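Side-chain contacts in Sso-CP2 metallo-carboxypetidase (Sulfolobus solfataricus, PDB 4MMO), which probably cleaves peptides as a zinc-dependent carboxypeptidase of the M20 metallopeptidase family: residues E10-P15 with I97-A102; T108-L113 with D418-A423; G403-A408 with N412-I417. All blocks are in the same frame, centred on the assembly; numbering follows the deposited sequence.

Contact 1: E10-P15 with I97-A102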
loop_
_atom_site.group_PDB
_atom_site.type_symbol
_atom_site.label_atom_id
_atom_site.label_comp_id
_atom_site.label_asym_id
_atom_site.label_seq_id
_atom_site.Cartn_x
_atom_site.Cartn_y
_atom_site.Cartn_z
ATOM N N GLU A 10 37.816 10.104 -2.977
ATOM C CA GLU A 10 38.039 8.772 -3.527
ATOM C C GLU A 10 37.101 7.753 -2.876
ATOM O O GLU A 10 36.512 6.916 -3.555
ATOM C CB GLU A 10 39.500 8.377 -3.306
ATOM C CG GLU A 10 39.898 7.022 -3.846
ATOM C CD GLU A 10 41.363 6.716 -3.590
ATOM O OE1 GLU A 10 41.822 6.919 -2.442
ATOM O OE2 GLU A 10 42.057 6.283 -4.535
ATOM N N PHE A 11 36.963 7.843 -1.555
ATOM C CA PHE A 11 36.101 6.949 -0.784
ATOM C C PHE A 11 34.646 7.132 -1.205
ATOM O O PHE A 11 33.914 6.159 -1.422
ATOM C CB PHE A 11 36.252 7.280 0.711
ATOM C CG PHE A 11 35.660 6.253 1.655
ATOM C CD1 PHE A 11 35.445 4.941 1.264
ATOM C CD2 PHE A 11 35.329 6.618 2.958
ATOM C CE1 PHE A 11 34.911 4.012 2.150
ATOM C CE2 PHE A 11 34.799 5.696 3.847
ATOM C CZ PHE A 11 34.586 4.393 3.442
ATOM N N LEU A 12 34.241 8.391 -1.322
ATOM C CA LEU A 12 32.860 8.748 -1.624
ATOM C C LEU A 12 32.431 8.346 -3.038
ATOM O O LEU A 12 31.245 8.147 -3.298
ATOM C CB LEU A 12 32.663 10.254 -1.447
ATOM C CG LEU A 12 32.591 10.785 -0.009
ATOM C CD1 LEU A 12 32.594 12.306 -0.002
ATOM C CD2 LEU A 12 31.350 10.262 0.698
ATOM N N LYS A 13 33.391 8.235 -3.951
ATOM C CA LYS A 13 33.081 7.893 -5.333
ATOM C C LYS A 13 32.743 6.416 -5.478
ATOM O O LYS A 13 32.179 6.002 -6.488
ATOM C CB LYS A 13 34.245 8.254 -6.253
ATOM C CG LYS A 13 34.319 9.727 -6.609
ATOM C CD LYS A 13 35.612 10.038 -7.338
ATOM C CE LYS A 13 35.599 11.434 -7.935
ATOM N NZ LYS A 13 36.921 11.792 -8.524
ATOM N N LYS A 14 33.089 5.624 -4.470
ATOM C CA LYS A 14 32.797 4.198 -4.500
ATOM C C LYS A 14 31.410 3.927 -3.933
ATOM O O LYS A 14 31.172 4.155 -2.749
ATOM C CB LYS A 14 33.837 3.411 -3.711
ATOM C CG LYS A 14 35.264 3.656 -4.163
ATOM C CD LYS A 14 36.155 2.463 -3.865
ATOM C CE LYS A 14 37.603 2.753 -4.222
ATOM N NZ LYS A 14 37.756 3.242 -5.622
ATOM N N PRO A 15 30.480 3.451 -4.777
ATOM C CA PRO A 15 29.175 3.115 -4.207
ATOM C C PRO A 15 29.264 1.894 -3.304
ATOM O O PRO A 15 30.177 1.080 -3.435
ATOM C CB PRO A 15 28.305 2.841 -5.439
ATOM C CG PRO A 15 29.256 2.486 -6.512
ATOM C CD PRO A 15 30.512 3.259 -6.237
ATOM N N ILE A 97 30.944 18.995 -0.373
ATOM C CA ILE A 97 31.074 17.776 -1.159
ATOM C C ILE A 97 29.701 17.139 -1.282
ATOM O O ILE A 97 29.039 16.910 -0.277
ATOM C CB ILE A 97 32.019 16.767 -0.492
ATOM C CG1 ILE A 97 33.377 17.407 -0.213
ATOM C CG2 ILE A 97 32.190 15.534 -1.380
ATOM C CD1 ILE A 97 34.265 16.566 0.674
ATOM N N TYR A 98 29.285 16.842 -2.510
ATOM C CA TYR A 98 27.959 16.283 -2.759
ATOM C C TYR A 98 28.032 14.812 -3.137
ATOM O O TYR A 98 28.430 14.462 -4.247
ATOM C CB TYR A 98 27.244 17.076 -3.856
ATOM C CG TYR A 98 26.780 18.436 -3.396
ATOM C CD1 TYR A 98 27.628 19.535 -3.445
ATOM C CD2 TYR A 98 25.498 18.620 -2.901
ATOM C CE1 TYR A 98 27.208 20.781 -3.018
ATOM C CE2 TYR A 98 25.069 19.858 -2.471
ATOM C CZ TYR A 98 25.927 20.937 -2.531
ATOM O OH TYR A 98 25.501 22.173 -2.102
ATOM N N ALA A 99 27.642 13.952 -2.203
ATOM C CA ALA A 99 27.610 12.521 -2.452
ATOM C C ALA A 99 26.763 11.806 -1.408
ATOM O O ALA A 99 26.689 12.239 -0.256
ATOM C CB ALA A 99 29.019 11.956 -2.454
ATOM N N ARG A 100 26.111 10.722 -1.817
ATOM C CA ARG A 100 25.505 9.807 -0.860
ATOM C C ARG A 100 26.622 9.257 0.020
ATOM O O ARG A 100 27.647 8.794 -0.484
ATOM C CB ARG A 100 24.774 8.670 -1.583
ATOM C CG ARG A 100 24.440 7.449 -0.720
ATOM C CD ARG A 100 23.481 7.766 0.434
ATOM N NE ARG A 100 22.083 7.825 0.012
ATOM C CZ ARG A 100 21.336 8.927 -0.053
ATOM N NH1 ARG A 100 21.821 10.117 0.284
ATOM N NH2 ARG A 100 20.077 8.832 -0.458
ATOM N N GLY A 101 26.422 9.322 1.334
ATOM C CA GLY A 101 27.405 8.832 2.286
ATOM C C GLY A 101 28.340 9.889 2.850
ATOM O O GLY A 101 29.227 9.579 3.639
ATOM N N ALA A 102 28.150 11.138 2.450
ATOM C CA ALA A 102 29.038 12.210 2.881
ATOM C C ALA A 102 28.904 12.446 4.393
ATOM O O ALA A 102 29.899 12.571 5.104
ATOM C CB ALA A 102 28.733 13.478 2.108
HETATM O O HOH W 1 29.757 7.137 -1.022
#
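The CA atoms of L12 and A99 come within 6.5 Å of each other where helix 3-12 passes the point at which strand 96-98 gives way to a type II β turn from A99 to A102. L12 carries nearly all of the packing, and its branched tip spans the bend. CG lies beside the backbone N, opposite the carbonyl carbon (chi1 -75°), which aims the fork at the other segment; from it CD1 reaches the strand and meets I97 CG2 at 3.5 Å, while CD2 settles against the turn, 3.7 Å from G101 O and equally close to A102 CA. Nearer the backbone, L12 CB rests on A99 CB at 4.1 Å, a place where a small methyl lets the helix end and the start of the turn come close. In the M20 peptidase domain this turn links the middle strand of a three-stranded antiparallel sheet to helix 102-121, which brings in the zinc ligand D104. G101 occupies the third position of the turn with a positive phi of 96°; any CB there would be pressed against the carbonyl oxygen of R100 and would also face L12 CD2. The R100 side chain heads away from L12 to a salt bridge with E413. Its carbonyl serves the contact instead: a bridging water donates to R100 O at 2.7 Å and to L12 O at 2.9 Å, joining two backbone acceptors.

Contact 2: T108-L113 with D418-A423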
loop_
_atom_site.group_PDB
_atom_site.type_symbol
_atom_site.label_atom_id
_atom_site.label_comp_id
_atom_site.label_asym_id
_atom_site.label_seq_id
_atom_site.Cartn_x
_atom_site.Cartn_y
_atom_site.Cartn_z
ATOM N N THR A 108 32.591 11.073 8.376
ATOM C CA THR A 108 32.934 10.906 9.787
ATOM C C THR A 108 33.909 9.748 9.963
ATOM O O THR A 108 34.810 9.807 10.796
ATOM C CB THR A 108 31.677 10.651 10.637
ATOM O OG1 THR A 108 30.749 11.723 10.445
ATOM C CG2 THR A 108 32.027 10.540 12.122
ATOM N N LEU A 109 33.733 8.700 9.164
ATOM C CA LEU A 109 34.594 7.526 9.251
ATOM C C LEU A 109 36.020 7.900 8.885
ATOM O O LEU A 109 36.974 7.469 9.536
ATOM C CB LEU A 109 34.081 6.414 8.325
ATOM C CG LEU A 109 34.771 5.043 8.338
ATOM C CD1 LEU A 109 33.835 4.004 7.728
ATOM C CD2 LEU A 109 36.093 5.018 7.577
ATOM N N MET A 110 36.156 8.711 7.843
ATOM C CA MET A 110 37.463 9.037 7.284
ATOM C C MET A 110 38.163 10.106 8.122
ATOM O O MET A 110 39.386 10.081 8.275
ATOM C CB MET A 110 37.310 9.519 5.839
ATOM C CG MET A 110 38.621 9.731 5.105
ATOM S SD MET A 110 39.566 8.216 4.884
ATOM C CE MET A 110 38.490 7.285 3.798
ATOM N N ALA A 111 37.383 11.044 8.650
ATOM C CA ALA A 111 37.913 12.069 9.541
ATOM C C ALA A 111 38.634 11.413 10.711
ATOM O O ALA A 111 39.784 11.738 11.003
ATOM C CB ALA A 111 36.797 12.972 10.045
ATOM N N ARG A 112 37.960 10.463 11.353
ATOM C CA ARG A 112 38.528 9.758 12.495
ATOM C C ARG A 112 39.837 9.066 12.127
ATOM O O ARG A 112 40.788 9.074 12.909
ATOM C CB ARG A 112 37.536 8.728 13.035
ATOM C CG ARG A 112 36.295 9.335 13.657
ATOM C CD ARG A 112 35.340 8.259 14.129
ATOM N NE ARG A 112 34.193 8.822 14.837
ATOM C CZ ARG A 112 33.190 8.102 15.329
ATOM N NH1 ARG A 112 33.181 6.784 15.189
ATOM N NH2 ARG A 112 32.189 8.703 15.956
ATOM N N LEU A 113 39.879 8.476 10.936
ATOM C CA LEU A 113 41.075 7.782 10.458
ATOM C C LEU A 113 42.257 8.731 10.318
ATOM O O LEU A 113 43.382 8.394 10.683
ATOM C CB LEU A 113 40.812 7.120 9.101
ATOM C CG LEU A 113 40.534 5.618 9.068
ATOM C CD1 LEU A 113 40.280 5.181 7.630
ATOM C CD2 LEU A 113 41.681 4.819 9.659
ATOM N N ASP A 418 34.644 22.408 5.449
ATOM C CA ASP A 418 35.155 22.936 6.711
ATOM C C ASP A 418 34.701 22.083 7.896
ATOM O O ASP A 418 35.419 21.957 8.891
ATOM C CB ASP A 418 34.710 24.389 6.913
ATOM C CG ASP A 418 35.370 25.351 5.935
ATOM O OD1 ASP A 418 36.398 24.983 5.325
ATOM O OD2 ASP A 418 34.862 26.483 5.785
ATOM N N ASP A 419 33.512 21.494 7.791
ATOM C CA ASP A 419 33.011 20.621 8.847
ATOM C C ASP A 419 33.776 19.303 8.864
ATOM O O ASP A 419 33.910 18.670 9.911
ATOM C CB ASP A 419 31.512 20.366 8.684
ATOM C CG ASP A 419 30.676 21.592 8.986
ATOM O OD1 ASP A 419 31.226 22.569 9.536
ATOM O OD2 ASP A 419 29.467 21.580 8.684
ATOM N N TYR A 420 34.282 18.895 7.703
ATOM C CA TYR A 420 35.082 17.681 7.614
ATOM C C TYR A 420 36.396 17.880 8.358
ATOM O O TYR A 420 36.858 16.993 9.075
ATOM C CB TYR A 420 35.356 17.315 6.152
ATOM C CG TYR A 420 36.337 16.180 5.974
ATOM C CD1 TYR A 420 36.117 14.945 6.574
ATOM C CD2 TYR A 420 37.478 16.338 5.199
ATOM C CE1 TYR A 420 37.013 13.901 6.413
ATOM C CE2 TYR A 420 38.377 15.297 5.031
ATOM C CZ TYR A 420 38.138 14.081 5.636
ATOM O OH TYR A 420 39.028 13.044 5.471
ATOM N N TYR A 421 36.989 19.056 8.186
ATOM C CA TYR A 421 38.250 19.376 8.846
ATOM C C TYR A 421 38.072 19.563 10.349
ATOM O O TYR A 421 38.945 19.184 11.127
ATOM C CB TYR A 421 38.888 20.621 8.220
ATOM C CG TYR A 421 39.432 20.373 6.832
ATOM C CD1 TYR A 421 40.407 19.410 6.613
ATOM C CD2 TYR A 421 38.974 21.100 5.744
ATOM C CE1 TYR A 421 40.907 19.174 5.351
ATOM C CE2 TYR A 421 39.470 20.871 4.474
ATOM C CZ TYR A 421 40.436 19.907 4.284
ATOM O OH TYR A 421 40.936 19.673 3.024
ATOM N N LYS A 422 36.943 20.131 10.764
ATOM C CA LYS A 422 36.673 20.270 12.194
ATOM C C LYS A 422 36.463 18.903 12.832
ATOM O O LYS A 422 36.777 18.707 14.005
ATOM C CB LYS A 422 35.445 21.146 12.458
ATOM C CG LYS A 422 35.672 22.637 12.278
ATOM C CD LYS A 422 34.593 23.423 13.004
ATOM C CE LYS A 422 34.517 24.864 12.538
ATOM N NZ LYS A 422 33.181 25.454 12.833
ATOM N N ALA A 423 35.933 17.958 12.058
ATOM C CA ALA A 423 35.653 16.626 12.580
ATOM C C ALA A 423 36.953 15.887 12.875
ATOM O O ALA A 423 37.088 15.251 13.923
ATOM C CB ALA A 423 34.790 15.834 11.600
#
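The hydroxyl of Y420 is hydrogen-bonded to the backbone O of E4 in helix 3-12, and it lies against M110, with Y420 OH 3.4 Å from M110 CG. It thus marks the point where three helices of the M20 peptidase domain converge. Helices 102-121 and 417-433 themselves pack at a crossing angle of -45°, their local axes 9.0 Å apart. CG of Y420 stands anti to the backbone N (chi1 172°), which throws the ring toward helix 102-121 so that its edge, not its face, addresses that helix: CE1 is 3.6 Å from A111 N, and that nitrogen lies near the ring plane, as does M110 C. A tyrosine suits the place because its ring reaches A111 edge-on and its polar end meets a carbonyl. Cutting this side chain back to an alanine would probably open a gap beside M110 and A111 and leave E4 O without the hydroxyl. M110 is flexible enough to fold at chi2 and chi3, taking its thioether end away toward T7 and F11. Further along, alanine on both helices permits close backbones, with the CA atoms of A111 and A423 5.9 Å apart and A111 CB directly touching A423 CB at 3.8 Å.

Contact 3: G403-A408 with N412-I417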
loop_
_atom_site.group_PDB
_atom_site.type_symbol
_atom_site.label_atom_id
_atom_site.label_comp_id
_atom_site.label_asym_id
_atom_site.label_seq_id
_atom_site.Cartn_x
_atom_site.Cartn_y
_atom_site.Cartn_z
ATOM N N GLY A 403 26.014 17.643 9.244
ATOM C CA GLY A 403 25.213 18.585 10.001
ATOM C C GLY A 403 23.741 18.491 9.646
ATOM O O GLY A 403 23.294 17.506 9.056
ATOM N N TYR A 404 22.993 19.527 10.009
ATOM C CA TYR A 404 21.558 19.588 9.754
ATOM C C TYR A 404 21.283 19.818 8.272
ATOM O O TYR A 404 20.260 19.389 7.742
ATOM C CB TYR A 404 20.947 20.724 10.576
ATOM C CG TYR A 404 19.435 20.748 10.598
ATOM C CD1 TYR A 404 18.713 19.704 11.161
ATOM C CD2 TYR A 404 18.731 21.827 10.077
ATOM C CE1 TYR A 404 17.331 19.727 11.192
ATOM C CE2 TYR A 404 17.348 21.859 10.105
ATOM C CZ TYR A 404 16.654 20.807 10.664
ATOM O OH TYR A 404 15.279 20.835 10.695
ATOM N N TYR A 405 22.213 20.508 7.618
ATOM C CA TYR A 405 22.115 20.845 6.201
ATOM C C TYR A 405 22.368 19.642 5.298
ATOM O O TYR A 405 22.150 19.712 4.089
ATOM C CB TYR A 405 23.161 21.915 5.869
ATOM C CG TYR A 405 24.579 21.449 6.142
ATOM C CD1 TYR A 405 25.304 20.764 5.176
ATOM C CD2 TYR A 405 25.184 21.680 7.373
ATOM C CE1 TYR A 405 26.590 20.326 5.425
ATOM C CE2 TYR A 405 26.473 21.245 7.630
ATOM C CZ TYR A 405 27.171 20.567 6.653
ATOM O OH TYR A 405 28.456 20.132 6.902
ATOM N N SER A 406 22.833 18.545 5.887
ATOM C CA SER A 406 23.468 17.472 5.125
ATOM C C SER A 406 22.544 16.608 4.261
ATOM O O SER A 406 23.022 15.920 3.366
ATOM C CB SER A 406 24.264 16.569 6.067
ATOM O OG SER A 406 25.465 17.199 6.478
ATOM N N ASN A 407 21.242 16.632 4.527
ATOM C CA ASN A 407 20.289 15.827 3.763
ATOM C C ASN A 407 20.660 14.339 3.729
ATOM O O ASN A 407 20.620 13.700 2.675
ATOM C CB ASN A 407 20.146 16.367 2.333
ATOM C CG ASN A 407 19.310 17.633 2.263
ATOM O OD1 ASN A 407 18.337 17.793 3.001
ATOM N ND2 ASN A 407 19.686 18.540 1.368
ATOM N N ALA A 408 21.028 13.793 4.882
ATOM C CA ALA A 408 21.270 12.361 4.993
ATOM C C ALA A 408 19.943 11.616 4.860
ATOM O O ALA A 408 18.911 12.080 5.349
ATOM C CB ALA A 408 21.935 12.033 6.319
ATOM N N ASN A 412 20.784 14.587 -2.760
ATOM C CA ASN A 412 21.738 15.684 -2.657
ATOM C C ASN A 412 22.348 15.768 -1.266
ATOM O O ASN A 412 22.469 16.849 -0.693
ATOM C CB ASN A 412 21.083 17.012 -3.041
ATOM C CG ASN A 412 20.467 16.974 -4.428
ATOM O OD1 ASN A 412 21.118 16.585 -5.400
ATOM N ND2 ASN A 412 19.200 17.359 -4.524
ATOM N N GLU A 413 22.732 14.616 -0.727
ATOM C CA GLU A 413 23.454 14.581 0.533
ATOM C C GLU A 413 24.801 15.269 0.368
ATOM O O GLU A 413 25.470 15.097 -0.652
ATOM C CB GLU A 413 23.664 13.140 1.000
ATOM C CG GLU A 413 24.511 13.024 2.261
ATOM C CD GLU A 413 24.717 11.587 2.689
ATOM O OE1 GLU A 413 24.009 10.703 2.160
ATOM O OE2 GLU A 413 25.598 11.337 3.541
ATOM N N ASN A 414 25.202 16.038 1.377
ATOM C CA ASN A 414 26.464 16.766 1.318
ATOM C C ASN A 414 27.008 17.143 2.692
ATOM O O ASN A 414 26.264 17.175 3.670
ATOM C CB ASN A 414 26.281 18.041 0.500
ATOM C CG ASN A 414 25.441 19.073 1.223
ATOM O OD1 ASN A 414 25.963 19.894 1.973
ATOM N ND2 ASN A 414 24.132 19.029 1.011
ATOM N N ILE A 415 28.308 17.423 2.753
ATOM C CA ILE A 415 28.928 17.979 3.956
ATOM C C ILE A 415 29.807 19.180 3.602
ATOM O O ILE A 415 30.449 19.204 2.550
ATOM C CB ILE A 415 29.769 16.930 4.729
ATOM C CG1 ILE A 415 30.905 16.375 3.867
ATOM C CG2 ILE A 415 28.883 15.792 5.204
ATOM C CD1 ILE A 415 32.079 15.900 4.670
ATOM N N LYS A 416 29.827 20.178 4.476
ATOM C CA LYS A 416 30.737 21.301 4.313
ATOM C C LYS A 416 32.159 20.798 4.495
ATOM O O LYS A 416 32.451 20.064 5.441
ATOM C CB LYS A 416 30.433 22.402 5.329
ATOM C CG LYS A 416 29.098 23.095 5.118
ATOM C CD LYS A 416 28.833 24.128 6.198
ATOM C CE LYS A 416 27.384 24.591 6.177
ATOM N NZ LYS A 416 27.074 25.546 7.277
ATOM N N ILE A 417 33.039 21.181 3.577
ATOM C CA ILE A 417 34.435 20.779 3.649
ATOM C C ILE A 417 35.052 21.237 4.972
ATOM O O ILE A 417 35.869 20.528 5.558
ATOM C CB ILE A 417 35.233 21.320 2.437
ATOM C CG1 ILE A 417 34.786 20.585 1.166
ATOM C CG2 ILE A 417 36.741 21.159 2.653
ATOM C CD1 ILE A 417 35.499 20.999 -0.110
#
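K416 lays its extended chain across the ring of Y405, starting with CB, 3.4 Å from Y405 OH. Next, K416 CG sits 3.5 Å from Y405 CZ, and CD passes over the CZ and CE2 side. CE then forms a CH-pi contact 3.9 Å from the ring centroid, 17° off its normal, with NZ carried farther from the ring. Lysine's long hydrocarbon chain suits this role, covering an aromatic face while keeping its charge beyond it. Y405 CG stands between its own backbone N and carbonyl carbon (chi1 60°), which turns the ring toward strand 414-416. There K416 N donates a nearly straight bond of 2.8 Å to Y405 OH (166°), a hydroxyl also bonded to D419 OD2. S406 OG lies above the opposite face, offset toward the rim, and N414 OD1 stands in plane at the ring edge. Here the loop doubles back along the outer strand of a three-stranded antiparallel sheet in the M20 catalytic domain. S406 grips N414 at both ends: N414 N donates to S406 O at 3.0 Å, and S406 OG donates to N414 O at 2.9 Å. G403 N in turn donates to S406 OG. E413 extends its carboxylate to S103 N and to the backbone N of the zinc ligand D104.

In the fold
From the N terminus, contact 1 comes first: residues 10-15, the end of the opening helix and the loop after it, meet 97-102 and close a loop of 81 residues. The chain then runs straight into helix 102-121, where contact 2 opens; its partner, 418-423, arrives only after a 304-residue excursion that includes the dimerisation domain. Contact 3 falls late within that excursion, a short reversal with just three residues between its segments, and its second segment leads directly into helix 417-433. No two contacts cross. Contacts 1 and 3 share a sheet through strands 96-98 and 414-416, F11 and M110 join contacts 1 and 2, and D419 and Y405 join contacts 2 and 3, fastening both chain ends around the helix bearing zinc ligand D104.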